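Local coordinates for protein PES4 (Saccharomyces cerevisiae, PDB 6EXX), which probably binds mRNA 3'-untranslated regions and poly(A) or poly(U) RNA, the piece here being its fourth RNA recognition motif (RRM), at residues I2-C14 and R67-E79. Residues are numbered along the deposited sequence; the frame is centred on the assembly and turned at random.
Sequences ISTLFLENLSAVC and RLVGGSIVTTSWE
Phe-6 pairs with Ser-77 and Glu-8 with Thr-75 through two-way backbone hydrogen bonds, setting strand 3-8 antiparallel to strand 75-78 with their axes 4.8 Å apart at closest. Strands 3-10 and 72-78 are the adjacent first and last strands of the RRM sheet. Beyond Glu-8 the chain turns a corner at a G1 beta bulge, where Asn-9 and Leu-10 both face Tyr-45, and from there side chains and water bridge the two segments. The Asn-9 amide gives ND2-H to Ile-73 O at 2.9 Å, nearly straight at 167° and with the acceptor in the amide plane, while water 6 links its OD1 to Ser-72 OG. Ser-11 OG, held between its backbone N and carbonyl carbon (chi1 65°), donates to Val-69 O at 2.8 Å from above the carbonyl plane. Ser-72 N reaches the same oxygen from the opposite face, closing the type I' turn 69-72. Leu-10 CD2 lies 3.8 Å from Val-74 CG1, and Cys-14 CB, in the loop, meets Val-69 CG1 of strand 68-69 at 3.7 Å. On the helix-facing side, the Trp-78 ring meets Phe-54 and Phe-61 of helix 54-64. At the C-terminal end, Glu-79 OE2 sits at the Phe-6 ring edge, 3.6 Å from CE1, with the carboxylate turned 74° from the ring; waters 2 and 3 tie OE1 to Thr-4 OG1. Phe-6, on the face away from the helices, occupies the aromatic position of RNP2, where relatives stack on RNA bases, and probably does likewise; the nearby Glu-79 carboxylate would probably make that end more negative in this construct.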
# COMPACT_ATOMS: atom_id res chain seq x y z
N ILE A 2 3.45 -11.36 -11.52
CA ILE A 2 3.04 -10.90 -10.19
C ILE A 2 4.00 -9.83 -9.68
O ILE A 2 5.23 -9.98 -9.78
CB ILE A 2 2.97 -12.08 -9.21
CG1 ILE A 2 1.84 -13.02 -9.63
CG2 ILE A 2 2.74 -11.60 -7.78
CD1 ILE A 2 1.89 -14.37 -8.98
N SER A 3 3.43 -8.76 -9.15
CA SER A 3 4.20 -7.64 -8.66
C SER A 3 3.67 -7.29 -7.29
O SER A 3 2.48 -7.05 -7.13
CB SER A 3 4.05 -6.45 -9.60
OG SER A 3 4.91 -5.39 -9.24
N THR A 4 4.55 -7.29 -6.29
CA THR A 4 4.15 -6.99 -4.93
C THR A 4 4.78 -5.70 -4.47
O THR A 4 5.98 -5.50 -4.58
CB THR A 4 4.53 -8.13 -3.99
OG1 THR A 4 3.94 -9.33 -4.48
CG2 THR A 4 4.02 -7.87 -2.59
N LEU A 5 3.93 -4.83 -3.94
CA LEU A 5 4.34 -3.55 -3.38
C LEU A 5 4.30 -3.68 -1.87
O LEU A 5 3.24 -3.84 -1.29
CB LEU A 5 3.35 -2.48 -3.82
CG LEU A 5 3.59 -1.07 -3.30
CD1 LEU A 5 4.97 -0.59 -3.68
CD2 LEU A 5 2.52 -0.13 -3.83
N PHE A 6 5.46 -3.61 -1.23
CA PHE A 6 5.55 -3.60 0.22
C PHE A 6 5.42 -2.18 0.73
O PHE A 6 5.93 -1.23 0.13
CB PHE A 6 6.84 -4.26 0.69
CG PHE A 6 6.82 -5.75 0.55
CD1 PHE A 6 7.14 -6.36 -0.65
CD2 PHE A 6 6.44 -6.55 1.61
CE1 PHE A 6 7.10 -7.74 -0.78
CE2 PHE A 6 6.40 -7.93 1.49
CZ PHE A 6 6.73 -8.51 0.29
N LEU A 7 4.68 -2.05 1.82
CA LEU A 7 4.30 -0.78 2.39
C LEU A 7 4.65 -0.74 3.87
O LEU A 7 4.46 -1.73 4.58
CB LEU A 7 2.78 -0.58 2.27
CG LEU A 7 2.22 -0.55 0.85
CD1 LEU A 7 0.71 -0.47 0.88
CD2 LEU A 7 2.81 0.60 0.05
N GLU A 8 5.14 0.40 4.34
CA GLU A 8 5.35 0.60 5.76
C GLU A 8 5.19 2.08 6.09
O GLU A 8 4.96 2.92 5.22
CB GLU A 8 6.72 0.06 6.18
CG GLU A 8 7.87 0.85 5.64
CD GLU A 8 9.21 0.36 6.13
OE1 GLU A 8 9.40 -0.87 6.26
OE2 GLU A 8 10.08 1.21 6.40
N ASN A 9 5.30 2.39 7.38
CA ASN A 9 5.06 3.74 7.86
C ASN A 9 3.63 4.17 7.51
O ASN A 9 3.38 5.35 7.22
CB ASN A 9 6.09 4.73 7.31
CG ASN A 9 6.38 5.86 8.28
OD1 ASN A 9 6.50 5.64 9.49
ND2 ASN A 9 6.49 7.08 7.77
N LEU A 10 2.69 3.23 7.58
CA LEU A 10 1.29 3.51 7.33
C LEU A 10 0.60 4.00 8.60
O LEU A 10 0.54 3.31 9.61
CB LEU A 10 0.55 2.28 6.83
CG LEU A 10 1.13 1.59 5.60
CD1 LEU A 10 0.27 0.42 5.21
CD2 LEU A 10 1.33 2.58 4.45
N SER A 11 0.07 5.21 8.55
CA SER A 11 -0.76 5.72 9.62
C SER A 11 -2.01 4.87 9.76
O SER A 11 -2.41 4.12 8.87
CB SER A 11 -1.14 7.16 9.31
OG SER A 11 -1.94 7.19 8.16
N ALA A 12 -2.68 5.03 10.90
CA ALA A 12 -3.95 4.35 11.13
C ALA A 12 -4.98 4.62 10.03
O ALA A 12 -5.74 3.72 9.68
CB ALA A 12 -4.51 4.75 12.48
N VAL A 13 -5.02 5.83 9.49
CA VAL A 13 -6.02 6.13 8.47
C VAL A 13 -5.63 5.61 7.09
O VAL A 13 -6.49 5.48 6.22
CB VAL A 13 -6.42 7.62 8.42
CG1 VAL A 13 -7.03 8.06 9.74
CG2 VAL A 13 -5.26 8.48 8.05
N CYS A 14 -4.36 5.25 6.90
CA CYS A 14 -3.93 4.64 5.64
C CYS A 14 -4.14 3.13 5.75
O CYS A 14 -3.18 2.34 5.79
CB CYS A 14 -2.48 4.97 5.34
SG CYS A 14 -2.00 4.58 3.65
N ARG A 67 3.79 9.58 -0.23
CA ARG A 67 2.58 10.35 0.05
C ARG A 67 2.41 10.52 1.56
O ARG A 67 2.57 9.56 2.31
CB ARG A 67 1.36 9.66 -0.53
CG ARG A 67 0.13 10.53 -0.59
CD ARG A 67 -1.09 9.76 -1.05
NE ARG A 67 -2.11 10.68 -1.53
CZ ARG A 67 -2.14 11.16 -2.77
NH1 ARG A 67 -1.29 10.73 -3.70
NH2 ARG A 67 -3.08 12.04 -3.10
N LEU A 68 2.04 11.73 1.99
CA LEU A 68 1.74 11.95 3.39
C LEU A 68 0.29 11.57 3.64
O LEU A 68 -0.63 12.10 3.01
CB LEU A 68 1.94 13.42 3.74
CG LEU A 68 1.54 13.82 5.17
CD1 LEU A 68 2.46 13.20 6.19
CD2 LEU A 68 1.56 15.33 5.29
N VAL A 69 0.07 10.65 4.57
CA VAL A 69 -1.28 10.25 4.95
C VAL A 69 -1.30 10.11 6.47
O VAL A 69 -0.52 9.35 7.03
CB VAL A 69 -1.68 8.90 4.30
CG1 VAL A 69 -3.11 8.55 4.68
CG2 VAL A 69 -1.51 8.93 2.77
N GLY A 70 -2.19 10.83 7.14
CA GLY A 70 -2.37 10.66 8.58
C GLY A 70 -1.13 10.92 9.41
O GLY A 70 -0.93 10.30 10.46
N GLY A 71 -0.28 11.83 8.95
CA GLY A 71 0.89 12.24 9.70
C GLY A 71 2.17 11.52 9.37
O GLY A 71 3.22 11.92 9.87
N SER A 72 2.10 10.49 8.52
CA SER A 72 3.26 9.68 8.20
C SER A 72 3.41 9.56 6.68
O SER A 72 2.42 9.41 5.96
CB SER A 72 3.11 8.29 8.80
OG SER A 72 3.11 8.34 10.22
N ILE A 73 4.65 9.65 6.22
CA ILE A 73 4.97 9.50 4.81
C ILE A 73 5.03 8.02 4.45
O ILE A 73 5.85 7.27 4.99
CB ILE A 73 6.30 10.21 4.48
CG1 ILE A 73 6.17 11.72 4.72
CG2 ILE A 73 6.72 9.94 3.04
CD1 ILE A 73 7.48 12.48 4.66
N VAL A 74 4.15 7.59 3.55
CA VAL A 74 4.11 6.20 3.13
C VAL A 74 5.41 5.81 2.46
O VAL A 74 5.88 6.49 1.55
CB VAL A 74 2.94 5.95 2.17
CG1 VAL A 74 2.96 4.52 1.64
CG2 VAL A 74 1.63 6.27 2.86
N THR A 75 5.96 4.71 2.93
CA THR A 75 7.24 4.25 2.48
C THR A 75 7.06 2.90 1.80
O THR A 75 6.34 2.02 2.28
CB THR A 75 8.17 4.25 3.69
OG1 THR A 75 8.23 5.60 4.21
CG2 THR A 75 9.55 3.79 3.31
N THR A 76 7.67 2.77 0.63
CA THR A 76 7.42 1.63 -0.23
C THR A 76 8.69 0.88 -0.56
O THR A 76 9.80 1.42 -0.49
CB THR A 76 6.88 2.10 -1.58
OG1 THR A 76 7.89 2.90 -2.22
CG2 THR A 76 5.59 2.91 -1.39
N SER A 77 8.50 -0.38 -0.95
CA SER A 77 9.54 -1.12 -1.64
C SER A 77 8.94 -2.07 -2.66
O SER A 77 7.95 -2.75 -2.38
CB SER A 77 10.43 -1.93 -0.69
OG SER A 77 11.52 -2.51 -1.40
N TRP A 78 9.57 -2.16 -3.83
CA TRP A 78 9.36 -3.28 -4.75
C TRP A 78 10.13 -4.51 -4.29
O TRP A 78 11.06 -4.41 -3.50
CB TRP A 78 9.85 -2.93 -6.15
CG TRP A 78 9.10 -1.83 -6.80
CD1 TRP A 78 9.55 -0.57 -7.06
CD2 TRP A 78 7.74 -1.89 -7.26
NE1 TRP A 78 8.55 0.16 -7.67
CE2 TRP A 78 7.44 -0.62 -7.81
CE3 TRP A 78 6.76 -2.88 -7.27
CZ2 TRP A 78 6.20 -0.33 -8.36
CZ3 TRP A 78 5.54 -2.59 -7.83
CH2 TRP A 78 5.26 -1.32 -8.36
N GLU A 79 9.76 -5.66 -4.83
CA GLU A 79 10.35 -6.93 -4.42
C GLU A 79 11.46 -7.37 -5.37
O GLU A 79 11.26 -7.49 -6.58
CB GLU A 79 9.27 -8.00 -4.33
CG GLU A 79 9.73 -9.29 -3.71
CD GLU A 79 8.58 -10.11 -3.17
OE1 GLU A 79 7.54 -10.21 -3.86
OE2 GLU A 79 8.72 -10.66 -2.06
O HOH W 1 7.82 -6.27 -6.87
O HOH W 2 6.30 -10.22 -6.11
O HOH W 3 4.64 -11.50 -3.04
O HOH W 4 0.98 6.77 6.32
O HOH W 5 6.76 10.15 8.12
O HOH W 6 5.63 7.82 11.07